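Local coordinates for protein 5-Carboxyvanillate Decarboxylase (PDB 4QRN) that probably removes the 5-carboxyl group of 5-carboxyvanillate as carbon dioxide, using a bound manganese ion in an amidohydrolase-type active site, at residues G92-R95 / I96-D100. Residues are numbered along the deposited sequence; the frame is centred on the assembly and turned at random.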
# COMPACT_ATOMS: atom_id res chain seq x y z
N GLY A 92 18.36 -22.66 18.68
CA GLY A 92 19.24 -23.80 18.78
C GLY A 92 18.88 -24.91 17.81
O GLY A 92 18.57 -24.66 16.65
N GLU A 93 18.93 -26.14 18.30
CA GLU A 93 18.86 -27.29 17.43
C GLU A 93 17.54 -27.43 16.69
O GLU A 93 17.55 -27.93 15.57
CB GLU A 93 19.12 -28.57 18.22
CG GLU A 93 20.52 -28.65 18.80
CD GLU A 93 21.60 -28.59 17.74
OE1 GLU A 93 21.33 -28.99 16.58
OE2 GLU A 93 22.72 -28.14 18.06
N ARG A 94 16.42 -27.00 17.28
CA ARG A 94 15.14 -27.07 16.56
C ARG A 94 15.14 -26.10 15.39
O ARG A 94 14.73 -26.47 14.28
CB ARG A 94 13.90 -26.83 17.45
CG ARG A 94 12.54 -26.78 16.59
CD ARG A 94 11.24 -26.45 17.36
NE ARG A 94 10.04 -26.60 16.50
CZ ARG A 94 8.78 -26.52 16.92
NH1 ARG A 94 7.78 -26.67 16.07
NH2 ARG A 94 8.52 -26.28 18.20
N ARG A 95 15.60 -24.87 15.61
CA ARG A 95 15.66 -23.90 14.53
C ARG A 95 16.60 -24.42 13.43
O ARG A 95 16.28 -24.32 12.24
CB ARG A 95 16.14 -22.56 15.06
CG ARG A 95 16.31 -21.49 13.98
CD ARG A 95 16.63 -20.14 14.55
NE ARG A 95 15.58 -19.61 15.40
CZ ARG A 95 14.71 -18.66 15.06
NH1 ARG A 95 14.74 -18.06 13.86
NH2 ARG A 95 13.81 -18.26 15.94
N ILE A 96 17.75 -24.95 13.81
CA ILE A 96 18.69 -25.48 12.83
C ILE A 96 18.05 -26.61 12.03
O ILE A 96 18.21 -26.67 10.82
CB ILE A 96 19.96 -25.97 13.53
CG1 ILE A 96 20.76 -24.80 14.10
CG2 ILE A 96 20.82 -26.85 12.59
CD1 ILE A 96 21.47 -23.97 13.11
N ALA A 97 17.34 -27.51 12.70
CA ALA A 97 16.67 -28.61 11.99
C ALA A 97 15.62 -28.05 11.01
O ALA A 97 15.46 -28.58 9.91
CB ALA A 97 16.05 -29.57 12.98
N ASP A 98 14.89 -27.02 11.42
CA ASP A 98 13.90 -26.43 10.53
C ASP A 98 14.57 -25.81 9.30
O ASP A 98 14.03 -25.88 8.19
CB ASP A 98 13.06 -25.37 11.27
CG ASP A 98 11.96 -25.97 12.15
OD1 ASP A 98 11.76 -27.21 12.16
OD2 ASP A 98 11.28 -25.18 12.84
N MET A 99 15.71 -25.16 9.50
CA MET A 99 16.48 -24.64 8.38
C MET A 99 16.97 -25.78 7.49
O MET A 99 16.84 -25.73 6.26
CB MET A 99 17.65 -23.82 8.88
CG MET A 99 17.21 -22.50 9.52
SD MET A 99 18.49 -21.66 10.47
CE MET A 99 19.70 -21.30 9.20
N ASP A 100 17.54 -26.82 8.10
CA ASP A 100 18.06 -27.94 7.34
C ASP A 100 16.93 -28.55 6.48
O ASP A 100 17.16 -28.94 5.33
CB ASP A 100 18.63 -29.00 8.28
CG ASP A 100 19.95 -28.59 8.92
OD1 ASP A 100 20.62 -27.64 8.45
OD2 ASP A 100 20.36 -29.28 9.89
O HOH W 1 9.61 -27.79 13.67
O HOH W 2 12.95 -28.92 14.42
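Gly92 and Ile96 close the first turn of helix 93-101, Ile96 N donating to Gly92 O at 3.0 Å in a nearly straight bond. The i to i+4 ladder continues with Ala97, Asp98 and Met99 bonded to the carbonyls of Glu93, Arg94 and Arg95. Gly92 holds the N-cap position in a backbone conformation that residues with a side chain seldom adopt.

One turn apart, the side chains of Arg94 and Asp98 come near each other without forming a salt bridge: Arg94 NE stays 4.1 Å from Asp98 OD2, the guanidinium and carboxylate planes 77° apart. Water joins them instead. One molecule, lying in the guanidinium plane at its edge, accepts from Arg94 NE and donates to Asp98 OD1 at 2.7 Å; a second donates to both Arg94 O and Asp98 OD1. Arg94 CG lies anti to the backbone N (chi1 175°), and the extended chain carries the guanidinium to helix 79-89, where NH2 forms a salt bridge with Glu86 and NH1 a hydrogen bond with Gln83. Asp98 OD2 forms a salt bridge with Arg87 NE and a hydrogen bond with Tyr337 OH, so both oxygens are gripped.

On the inner side, Arg95 CG approaches Met99 SD to 4.1 Å, and both side chains, with Ile96, pack against Phe147 of strand 147-149. The aliphatic stem of Arg95 suits this apolar layer, while its bent end delivers NE to Asp90 O and NH2 to Ala43 O. Replacing Asp98 with an alanine would probably leave Arg87 without its carboxylate mate and deprive both bridging waters of an acceptor.

The chemistry thus divides the helix between a hydrated, charged face toward helix 79-89 and a mostly apolar one against strands 106-111 and 147-149, where backbone carbonyls hold buried Arg95, its side chain about 10 Å from the bound manganese.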